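PDB 1YDO: HMG-CoA Lyase from Bacillus subtilis subsp. subtilis, which belongs to the HMG-CoA lyase-like family of enzymes, which are built on a TIM barrel. Local coordinates for residues W24-N35 and L59-D70; E46-K54 and A79-A90. All blocks are in the same frame, centred on the assembly; numbering follows the deposited sequence.

Contact 1 (W24-N35 and L59-D70); sequences WIATEDKITWIN and LRDAIDVAKGID
Lys30 and Asp61 meet from opposite directions near the start of two neighbouring helices, and their salt bridge is the main polar link of this contact. Lys30 NZ lies 3.0 Å from Asp61 OD1, approaching on the syn side of the carboxylate, while a bend at the end of the lysine chain (chi4 72°) also lets NZ donate to Ile25 O at 2.8 Å. With Ala58 O as a further acceptor, the ammonium group is gripped by several oxygens, in keeping with its burial. Leu59 CD2 packs on Lys30 CE. Helices 27-38 and 62-68 belong to the outer layer of a TIM barrel; the axes of their short segments approach to 9.4 Å, with a crossing angle of -39°. The close-packed part is the buried apolar interior: Ile34 reaches Val65 CG2 with its CD1, at 3.7 Å, and Ile69 CG2 with its CG2, while Ile31 CG2 rests against Gly68 O. The solvent-facing rim is looser and polar. There the guanidinium of exposed Arg60 lies flat over one face of the Trp24 ring, planes 11° apart, in an off-centre cation-pi stack with NH2 3.4 Å from Trp24 CE2. At the other end exposed Asp70 adjoins Asn35 and forms a salt bridge with Arg39.

Contact 2 (E46-K54 and A79-A90); sequences EITSFVHPK and ALVPNQRGLENA
Two neighbouring parallel strands of the barrel, 44-49 and 76-80, are joined here as the two strands of a beta-alpha-beta unit, with helix 62-68 between them in the chain. Their backbones are stitched by two hydrogen bonds. Leu80 N donates to Thr48 O at 3.0 Å; Leu80 O in turn accepts from Phe50 N at 2.9 Å. Leu80 thus uses both its N-H and its C=O toward the same neighbouring strand, bonding to the residues before and after Ser49, and its CB packs against Ser49 CB and OG.

Beyond the strand, Phe50 carries much of the contact. With CG turned anti to the carbonyl carbon (chi1 -74°), the ring is carried onto the second turn of helix 84-93, at Asn89 and Ala90. Ala90 CA sits over one face, 3.7 Å from the ring centroid in a CH-pi contact, and Asn89 CB touches Phe50 CD2 at 3.7 Å. Ala79 CB meets the ring at its edge, 3.5 Å from Phe50 CE1. Ile95 adds a further apolar contact to this buried ring. Next along the chain, the side chains of Val51 and Pro82 meet at a slant, CG2 of Val51 4.2 Å from CB of Pro82. Ser49 OG accepts from Val51 N at 3.2 Å, closing an ST turn where the chain leaves the strand. At the other end, Glu46 is paired with Arg15. Adjacent parallel strands whose C-terminal ends lead into loops, with the following helix packed outside them, are the repeating pattern of the TIM barrel.

How the contacts relate
From the N terminus, the chain runs through 24-35 in helix 27-38, then strand 44-49, helix 62-68 and strand 76-80, before entering helix 84-93. Contact 1 closes the first loop by bringing 59-70 back beside 24-35, so that two successive outer helices lie together. Contact 2 closes the second, setting 79-90 beside 46-54. Because 46-54 falls between the two segments of contact 1, and 59-70 between those of contact 2, the loops cross. The contacts also touch: Ala62 and Ala66 pack on strand 44-49, and Ile63 CG2 meets Phe50 CE2 at 3.5 Å. Helix layer and barrel wall are thereby tied together around helix 62-68.

Contact 1 (W24-N35 and L59-D70)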
loop_
_atom_site.group_PDB
_atom_site.type_symbol
_atom_site.label_atom_id
_atom_site.label_comp_id
_atom_site.label_asym_id
_atom_site.label_seq_id
_atom_site.Cartn_x
_atom_site.Cartn_y
_atom_site.Cartn_z
ATOM N N TRP A 24 6.560 25.333 7.615
ATOM C CA TRP A 24 5.468 26.282 7.518
ATOM C C TRP A 24 5.194 26.695 6.076
ATOM O O TRP A 24 6.081 27.165 5.365
ATOM C CB TRP A 24 5.746 27.521 8.373
ATOM C CG TRP A 24 4.579 28.480 8.410
ATOM C CD1 TRP A 24 3.380 28.307 9.051
ATOM C CD2 TRP A 24 4.491 29.741 7.731
ATOM N NE1 TRP A 24 2.550 29.387 8.807
ATOM C CE2 TRP A 24 3.207 30.274 7.998
ATOM C CE3 TRP A 24 5.370 30.465 6.916
ATOM C CZ2 TRP A 24 2.785 31.503 7.484
ATOM C CZ3 TRP A 24 4.952 31.690 6.404
ATOM C CH2 TRP A 24 3.665 32.194 6.688
ATOM N N ILE A 25 3.957 26.493 5.648
ATOM C CA ILE A 25 3.548 26.865 4.311
ATOM C C ILE A 25 2.954 28.260 4.387
ATOM O O ILE A 25 2.030 28.507 5.161
ATOM C CB ILE A 25 2.474 25.911 3.762
ATOM C CG1 ILE A 25 3.048 24.500 3.647
ATOM C CG2 ILE A 25 1.948 26.433 2.418
ATOM C CD1 ILE A 25 4.196 24.399 2.672
ATOM N N ALA A 26 3.487 29.167 3.583
ATOM C CA ALA A 26 2.993 30.529 3.580
ATOM C C ALA A 26 1.478 30.514 3.535
ATOM O O ALA A 26 0.876 29.756 2.776
ATOM C CB ALA A 26 3.539 31.273 2.391
ATOM N N THR A 27 0.879 31.364 4.361
ATOM C CA THR A 27 -0.560 31.479 4.447
ATOM C C THR A 27 -1.163 31.592 3.051
ATOM O O THR A 27 -2.175 30.958 2.763
ATOM C CB THR A 27 -0.940 32.698 5.316
ATOM O OG1 THR A 27 -2.363 32.863 5.343
ATOM C CG2 THR A 27 -0.273 33.960 4.774
ATOM N N GLU A 28 -0.539 32.364 2.168
ATOM C CA GLU A 28 -1.084 32.505 0.821
ATOM C C GLU A 28 -1.054 31.193 0.063
ATOM O O GLU A 28 -2.072 30.754 -0.461
ATOM C CB GLU A 28 -0.323 33.586 0.036
ATOM C CG GLU A 28 -0.479 34.991 0.620
ATOM C CD GLU A 28 -1.943 35.358 0.853
ATOM O OE1 GLU A 28 -2.727 35.363 -0.130
ATOM O OE2 GLU A 28 -2.302 35.639 2.021
ATOM N N ASP A 29 0.117 30.570 0.015
ATOM C CA ASP A 29 0.290 29.296 -0.678
ATOM C C ASP A 29 -0.784 28.290 -0.276
ATOM O O ASP A 29 -1.281 27.537 -1.108
ATOM C CB ASP A 29 1.668 28.703 -0.376
ATOM C CG ASP A 29 2.778 29.460 -1.047
ATOM O OD1 ASP A 29 3.959 29.207 -0.715
ATOM O OD2 ASP A 29 2.471 30.303 -1.923
ATOM N N LYS A 30 -1.126 28.261 1.007
ATOM C CA LYS A 30 -2.147 27.333 1.464
ATOM C C LYS A 30 -3.383 27.577 0.609
ATOM O O LYS A 30 -3.936 26.648 0.017
ATOM C CB LYS A 30 -2.497 27.563 2.933
ATOM C CG LYS A 30 -1.462 27.074 3.942
ATOM C CD LYS A 30 -2.096 27.074 5.339
ATOM C CE LYS A 30 -1.155 26.620 6.463
ATOM N NZ LYS A 30 -0.084 27.605 6.800
ATOM N N ILE A 31 -3.803 28.837 0.531
ATOM C CA ILE A 31 -4.967 29.213 -0.253
ATOM C C ILE A 31 -4.814 28.757 -1.694
ATOM O O ILE A 31 -5.693 28.091 -2.246
ATOM C CB ILE A 31 -5.162 30.727 -0.240
ATOM C CG1 ILE A 31 -5.304 31.199 1.204
ATOM C CG2 ILE A 31 -6.401 31.105 -1.053
ATOM C CD1 ILE A 31 -5.327 32.688 1.348
ATOM N N THR A 32 -3.691 29.107 -2.302
ATOM C CA THR A 32 -3.453 28.733 -3.682
ATOM C C THR A 32 -3.605 27.229 -3.901
ATOM O O THR A 32 -4.124 26.798 -4.936
ATOM C CB THR A 32 -2.058 29.133 -4.114
ATOM O OG1 THR A 32 -1.779 30.472 -3.680
ATOM C CG2 THR A 32 -1.958 29.054 -5.611
ATOM N N TRP A 33 -3.156 26.434 -2.927
ATOM C CA TRP A 33 -3.230 24.971 -3.020
ATOM C C TRP A 33 -4.626 24.427 -2.791
ATOM O O TRP A 33 -5.042 23.466 -3.446
ATOM C CB TRP A 33 -2.284 24.320 -2.015
ATOM C CG TRP A 33 -2.255 22.843 -2.099
ATOM C CD1 TRP A 33 -2.029 22.090 -3.205
ATOM C CD2 TRP A 33 -2.392 21.930 -1.011
ATOM N NE1 TRP A 33 -2.011 20.754 -2.875
ATOM C CE2 TRP A 33 -2.238 20.633 -1.534
ATOM C CE3 TRP A 33 -2.634 22.084 0.357
ATOM C CZ2 TRP A 33 -2.308 19.496 -0.734
ATOM C CZ3 TRP A 33 -2.701 20.947 1.157
ATOM C CH2 TRP A 33 -2.544 19.673 0.606
ATOM N N ILE A 34 -5.333 25.034 -1.840
ATOM C CA ILE A 34 -6.692 24.625 -1.512
ATOM C C ILE A 34 -7.612 24.987 -2.665
ATOM O O ILE A 34 -8.640 24.340 -2.873
ATOM C CB ILE A 34 -7.181 25.311 -0.220
ATOM C CG1 ILE A 34 -6.308 24.865 0.961
ATOM C CG2 ILE A 34 -8.638 24.954 0.053
ATOM C CD1 ILE A 34 -6.750 25.404 2.311
ATOM N N ASN A 35 -7.230 26.017 -3.418
ATOM C CA ASN A 35 -8.014 26.434 -4.567
ATOM C C ASN A 35 -7.971 25.332 -5.605
ATOM O O ASN A 35 -9.000 24.927 -6.137
ATOM C CB ASN A 35 -7.460 27.732 -5.139
ATOM C CG ASN A 35 -7.890 28.938 -4.337
ATOM O OD1 ASN A 35 -7.380 30.038 -4.548
ATOM N ND2 ASN A 35 -8.845 28.745 -3.417
ATOM N N LEU A 59 -0.726 25.949 11.579
ATOM C CA LEU A 59 -2.009 26.372 11.065
ATOM C C LEU A 59 -2.552 27.555 11.861
ATOM O O LEU A 59 -3.741 27.621 12.157
ATOM C CB LEU A 59 -2.987 25.193 11.108
ATOM C CG LEU A 59 -2.703 24.013 10.164
ATOM C CD1 LEU A 59 -3.686 22.877 10.455
ATOM C CD2 LEU A 59 -2.832 24.466 8.711
ATOM N N ARG A 60 -1.675 28.491 12.204
ATOM C CA ARG A 60 -2.101 29.662 12.958
ATOM C C ARG A 60 -2.932 30.606 12.107
ATOM O O ARG A 60 -3.613 31.491 12.629
ATOM C CB ARG A 60 -0.889 30.400 13.531
ATOM C CG ARG A 60 0.266 30.575 12.571
ATOM C CD ARG A 60 1.513 31.025 13.328
ATOM N NE ARG A 60 2.749 30.935 12.532
ATOM C CZ ARG A 60 3.125 31.796 11.581
ATOM N NH1 ARG A 60 2.362 32.843 11.282
ATOM N NH2 ARG A 60 4.270 31.610 10.928
ATOM N N ASP A 61 -2.891 30.397 10.793
ATOM C CA ASP A 61 -3.633 31.239 9.862
ATOM C C ASP A 61 -4.988 30.669 9.498
ATOM O O ASP A 61 -5.514 30.944 8.422
ATOM C CB ASP A 61 -2.803 31.476 8.589
ATOM C CG ASP A 61 -2.317 30.184 7.946
ATOM O OD1 ASP A 61 -1.478 30.278 7.025
ATOM O OD2 ASP A 61 -2.771 29.091 8.355
ATOM N N ALA A 62 -5.562 29.896 10.409
ATOM C CA ALA A 62 -6.857 29.278 10.155
ATOM C C ALA A 62 -7.920 30.276 9.692
ATOM O O ALA A 62 -8.480 30.134 8.603
ATOM C CB ALA A 62 -7.344 28.546 11.405
ATOM N N ILE A 63 -8.207 31.272 10.525
ATOM C CA ILE A 63 -9.219 32.267 10.197
ATOM C C ILE A 63 -8.925 33.002 8.886
ATOM O O ILE A 63 -9.843 33.359 8.146
ATOM C CB ILE A 63 -9.379 33.297 11.338
ATOM C CG1 ILE A 63 -8.011 33.676 11.918
ATOM C CG2 ILE A 63 -10.301 32.742 12.405
ATOM C CD1 ILE A 63 -7.344 32.593 12.769
ATOM N N ASP A 64 -7.644 33.218 8.605
ATOM C CA ASP A 64 -7.236 33.897 7.385
ATOM C C ASP A 64 -7.479 33.027 6.145
ATOM O O ASP A 64 -8.014 33.492 5.125
ATOM C CB ASP A 64 -5.750 34.282 7.455
ATOM C CG ASP A 64 -5.471 35.390 8.466
ATOM O OD1 ASP A 64 -6.014 36.506 8.312
ATOM O OD2 ASP A 64 -4.705 35.144 9.422
ATOM N N VAL A 65 -7.091 31.758 6.231
ATOM C CA VAL A 65 -7.273 30.852 5.108
ATOM C C VAL A 65 -8.741 30.562 4.887
ATOM O O VAL A 65 -9.188 30.426 3.755
ATOM C CB VAL A 65 -6.506 29.503 5.315
ATOM C CG1 VAL A 65 -6.996 28.800 6.564
ATOM C CG2 VAL A 65 -6.699 28.597 4.099
ATOM N N ALA A 66 -9.493 30.483 5.973
ATOM C CA ALA A 66 -10.915 30.181 5.882
ATOM C C ALA A 66 -11.678 31.226 5.072
ATOM O O ALA A 66 -12.771 30.949 4.572
ATOM C CB ALA A 66 -11.516 30.056 7.289
ATOM N N LYS A 67 -11.102 32.423 4.947
ATOM C CA LYS A 67 -11.730 33.519 4.205
ATOM C C LYS A 67 -11.015 33.787 2.896
ATOM O O LYS A 67 -11.486 34.580 2.085
ATOM C CB LYS A 67 -11.734 34.801 5.046
ATOM C CG LYS A 67 -12.621 34.740 6.274
ATOM C CD LYS A 67 -12.482 35.990 7.122
ATOM C CE LYS A 67 -13.410 35.946 8.331
ATOM N NZ LYS A 67 -13.206 37.121 9.237
ATOM N N GLY A 68 -9.882 33.125 2.690
ATOM C CA GLY A 68 -9.129 33.325 1.465
ATOM C C GLY A 68 -9.474 32.386 0.320
ATOM O O GLY A 68 -9.433 32.786 -0.847
ATOM N N ILE A 69 -9.814 31.140 0.646
ATOM C CA ILE A 69 -10.146 30.141 -0.366
ATOM C C ILE A 69 -11.219 30.613 -1.347
ATOM O O ILE A 69 -12.000 31.516 -1.048
ATOM C CB ILE A 69 -10.648 28.837 0.273
ATOM C CG1 ILE A 69 -11.990 29.084 0.970
ATOM C CG2 ILE A 69 -9.621 28.311 1.262
ATOM C CD1 ILE A 69 -12.746 27.814 1.315
ATOM N N ASP A 70 -11.247 29.988 -2.518
ATOM C CA ASP A 70 -12.225 30.329 -3.540
ATOM C C ASP A 70 -13.624 29.873 -3.158
ATOM O O ASP A 70 -14.603 30.561 -3.432
ATOM C CB ASP A 70 -11.838 29.705 -4.877
ATOM C CG ASP A 70 -10.770 30.481 -5.579
ATOM O OD1 ASP A 70 -10.140 29.907 -6.493
ATOM O OD2 ASP A 70 -10.573 31.670 -5.221
#

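Contact 2 (E46-K54 and A79-A90)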
loop_
_atom_site.group_PDB
_atom_site.type_symbol
_atom_site.label_atom_id
_atom_site.label_comp_id
_atom_site.label_asym_id
_atom_site.label_seq_id
_atom_site.Cartn_x
_atom_site.Cartn_y
_atom_site.Cartn_z
ATOM N N GLU A 46 -11.243 19.622 4.487
ATOM C CA GLU A 46 -11.037 20.295 5.761
ATOM C C GLU A 46 -9.978 21.367 5.534
ATOM O O GLU A 46 -8.789 21.091 5.643
ATOM C CB GLU A 46 -10.525 19.343 6.813
ATOM C CG GLU A 46 -11.533 18.351 7.256
ATOM C CD GLU A 46 -11.149 17.707 8.579
ATOM O OE1 GLU A 46 -11.836 16.746 9.004
ATOM O OE2 GLU A 46 -10.160 18.160 9.200
ATOM N N ILE A 47 -10.401 22.586 5.225
ATOM C CA ILE A 47 -9.458 23.660 4.960
ATOM C C ILE A 47 -8.479 23.960 6.086
ATOM O O ILE A 47 -7.339 24.334 5.823
ATOM C CB ILE A 47 -10.192 24.949 4.618
ATOM C CG1 ILE A 47 -11.089 25.353 5.787
ATOM C CG2 ILE A 47 -11.022 24.758 3.362
ATOM C CD1 ILE A 47 -11.751 26.697 5.601
ATOM N N THR A 48 -8.904 23.799 7.334
ATOM C CA THR A 48 -8.014 24.093 8.456
ATOM C C THR A 48 -8.574 23.651 9.799
ATOM O O THR A 48 -9.651 23.054 9.873
ATOM C CB THR A 48 -7.755 25.588 8.567
ATOM O OG1 THR A 48 -6.882 25.848 9.674
ATOM C CG2 THR A 48 -9.071 26.320 8.796
ATOM N N SER A 49 -7.829 23.963 10.859
ATOM C CA SER A 49 -8.218 23.626 12.228
ATOM C C SER A 49 -8.278 24.880 13.082
ATOM O O SER A 49 -7.403 25.743 12.993
ATOM C CB SER A 49 -7.221 22.646 12.855
ATOM O OG SER A 49 -7.346 22.615 14.266
ATOM N N PHE A 50 -9.312 24.981 13.909
ATOM C CA PHE A 50 -9.464 26.135 14.778
ATOM C C PHE A 50 -9.035 25.857 16.201
ATOM O O PHE A 50 -9.605 26.390 17.152
ATOM C CB PHE A 50 -10.904 26.652 14.748
ATOM C CG PHE A 50 -11.245 27.367 13.489
ATOM C CD1 PHE A 50 -11.830 26.697 12.430
ATOM C CD2 PHE A 50 -10.916 28.700 13.331
ATOM C CE1 PHE A 50 -12.084 27.356 11.222
ATOM C CE2 PHE A 50 -11.163 29.362 12.128
ATOM C CZ PHE A 50 -11.742 28.692 11.076
ATOM N N VAL A 51 -8.040 24.995 16.347
ATOM C CA VAL A 51 -7.507 24.713 17.666
ATOM C C VAL A 51 -6.619 25.928 17.965
ATOM O O VAL A 51 -6.100 26.539 17.033
ATOM C CB VAL A 51 -6.641 23.451 17.641
ATOM C CG1 VAL A 51 -6.001 23.220 19.005
ATOM C CG2 VAL A 51 -7.482 22.277 17.228
ATOM N N HIS A 52 -6.451 26.294 19.236
ATOM C CA HIS A 52 -5.609 27.441 19.575
ATOM C C HIS A 52 -4.236 27.373 18.888
ATOM O O HIS A 52 -3.491 26.401 19.067
ATOM C CB HIS A 52 -5.399 27.534 21.089
ATOM C CG HIS A 52 -4.838 28.855 21.533
ATOM N ND1 HIS A 52 -3.647 29.357 21.048
ATOM C CD2 HIS A 52 -5.337 29.799 22.362
ATOM C CE1 HIS A 52 -3.442 30.560 21.556
ATOM N NE2 HIS A 52 -4.451 30.854 22.356
ATOM N N PRO A 53 -3.877 28.416 18.112
ATOM C CA PRO A 53 -2.603 28.484 17.389
ATOM C C PRO A 53 -1.358 28.060 18.174
ATOM O O PRO A 53 -0.338 27.696 17.585
ATOM C CB PRO A 53 -2.540 29.945 16.948
ATOM C CG PRO A 53 -3.977 30.295 16.748
ATOM C CD PRO A 53 -4.617 29.683 17.977
ATOM N N LYS A 54 -1.445 28.120 19.500
ATOM C CA LYS A 54 -0.330 27.745 20.366
ATOM C C LYS A 54 0.066 26.282 20.187
ATOM O O LYS A 54 1.246 25.931 20.244
ATOM C CB LYS A 54 -0.689 27.994 21.842
ATOM C CG LYS A 54 -0.141 29.291 22.439
ATOM C CD LYS A 54 -0.549 29.474 23.916
ATOM C CE LYS A 54 0.025 30.777 24.516
ATOM N NZ LYS A 54 -0.434 31.044 25.920
ATOM N N ALA A 79 -13.800 22.287 8.987
ATOM C CA ALA A 79 -12.656 22.645 9.804
ATOM C C ALA A 79 -12.751 21.923 11.135
ATOM O O ALA A 79 -13.835 21.574 11.598
ATOM C CB ALA A 79 -12.632 24.119 10.021
ATOM N N LEU A 80 -11.609 21.688 11.747
ATOM C CA LEU A 80 -11.611 21.021 13.017
ATOM C C LEU A 80 -12.035 22.033 14.075
ATOM O O LEU A 80 -11.531 23.148 14.095
ATOM C CB LEU A 80 -10.217 20.514 13.333
ATOM C CG LEU A 80 -10.208 19.341 14.316
ATOM C CD1 LEU A 80 -10.805 18.121 13.644
ATOM C CD2 LEU A 80 -8.796 19.069 14.744
ATOM N N VAL A 81 -12.967 21.658 14.949
ATOM C CA VAL A 81 -13.407 22.567 16.003
ATOM C C VAL A 81 -13.224 21.928 17.363
ATOM O O VAL A 81 -13.902 20.976 17.706
ATOM C CB VAL A 81 -14.876 22.960 15.818
ATOM C CG1 VAL A 81 -15.329 23.902 16.961
ATOM C CG2 VAL A 81 -15.052 23.645 14.482
ATOM N N PRO A 82 -12.318 22.483 18.172
ATOM C CA PRO A 82 -12.020 21.971 19.508
ATOM C C PRO A 82 -13.080 22.205 20.562
ATOM O O PRO A 82 -13.272 21.371 21.447
ATOM C CB PRO A 82 -10.715 22.670 19.847
ATOM C CG PRO A 82 -10.962 24.047 19.261
ATOM C CD PRO A 82 -11.573 23.731 17.913
ATOM N N ASN A 83 -13.767 23.342 20.473
ATOM C CA ASN A 83 -14.810 23.693 21.444
ATOM C C ASN A 83 -15.596 24.940 21.027
ATOM O O ASN A 83 -15.323 25.533 19.989
ATOM C CB ASN A 83 -14.170 23.889 22.823
ATOM C CG ASN A 83 -12.868 24.673 22.750
ATOM O OD1 ASN A 83 -11.872 24.312 23.387
ATOM N ND2 ASN A 83 -12.874 25.767 21.984
ATOM N N GLN A 84 -16.564 25.330 21.849
ATOM C CA GLN A 84 -17.412 26.488 21.560
ATOM C C GLN A 84 -16.648 27.715 21.076
ATOM O O GLN A 84 -17.018 28.326 20.065
ATOM C CB GLN A 84 -18.267 26.839 22.788
ATOM C CG GLN A 84 -19.441 25.873 23.000
ATOM C CD GLN A 84 -19.624 25.460 24.459
ATOM O OE1 GLN A 84 -18.661 25.063 25.126
ATOM N NE2 GLN A 84 -20.862 25.532 24.955
ATOM N N ARG A 85 -15.579 28.060 21.795
ATOM C CA ARG A 85 -14.730 29.210 21.464
ATOM C C ARG A 85 -14.215 29.048 20.041
ATOM O O ARG A 85 -14.101 30.021 19.291
ATOM C CB ARG A 85 -13.535 29.291 22.433
ATOM C CG ARG A 85 -13.888 29.452 23.926
ATOM C CD ARG A 85 -13.775 28.150 24.778
ATOM N NE ARG A 85 -14.872 27.182 24.572
ATOM C CZ ARG A 85 -15.049 26.064 25.285
ATOM N NH1 ARG A 85 -16.070 25.252 25.019
ATOM N NH2 ARG A 85 -14.208 25.756 26.268
ATOM N N GLY A 86 -13.897 27.805 19.690
ATOM C CA GLY A 86 -13.412 27.515 18.358
ATOM C C GLY A 86 -14.542 27.580 17.347
ATOM O O GLY A 86 -14.387 28.131 16.258
ATOM N N LEU A 87 -15.689 27.020 17.712
ATOM C CA LEU A 87 -16.843 27.016 16.838
ATOM C C LEU A 87 -17.188 28.444 16.463
ATOM O O LEU A 87 -17.668 28.709 15.361
ATOM C CB LEU A 87 -18.028 26.371 17.543
ATOM C CG LEU A 87 -19.315 26.310 16.718
ATOM C CD1 LEU A 87 -19.088 25.512 15.446
ATOM C CD2 LEU A 87 -20.411 25.671 17.557
ATOM N N GLU A 88 -16.938 29.362 17.389
ATOM C CA GLU A 88 -17.211 30.770 17.156
ATOM C C GLU A 88 -16.379 31.239 15.969
ATOM O O GLU A 88 -16.911 31.761 14.992
ATOM C CB GLU A 88 -16.840 31.597 18.388
ATOM C CG GLU A 88 -17.489 32.972 18.415
ATOM C CD GLU A 88 -18.985 32.879 18.632
ATOM O OE1 GLU A 88 -19.407 32.503 19.751
ATOM O OE2 GLU A 88 -19.747 33.165 17.680
ATOM N N ASN A 89 -15.070 31.048 16.057
ATOM C CA ASN A 89 -14.182 31.465 14.986
ATOM C C ASN A 89 -14.524 30.780 13.669
ATOM O O ASN A 89 -14.508 31.407 12.612
ATOM C CB ASN A 89 -12.738 31.164 15.378
ATOM C CG ASN A 89 -12.301 31.924 16.616
ATOM O OD1 ASN A 89 -11.228 31.672 17.166
ATOM N ND2 ASN A 89 -13.131 32.869 17.058
ATOM N N ALA A 90 -14.827 29.490 13.744
ATOM C CA ALA A 90 -15.166 28.719 12.560
ATOM C C ALA A 90 -16.377 29.331 11.883
ATOM O O ALA A 90 -16.457 29.384 10.648
ATOM C CB ALA A 90 -15.456 27.284 12.935
#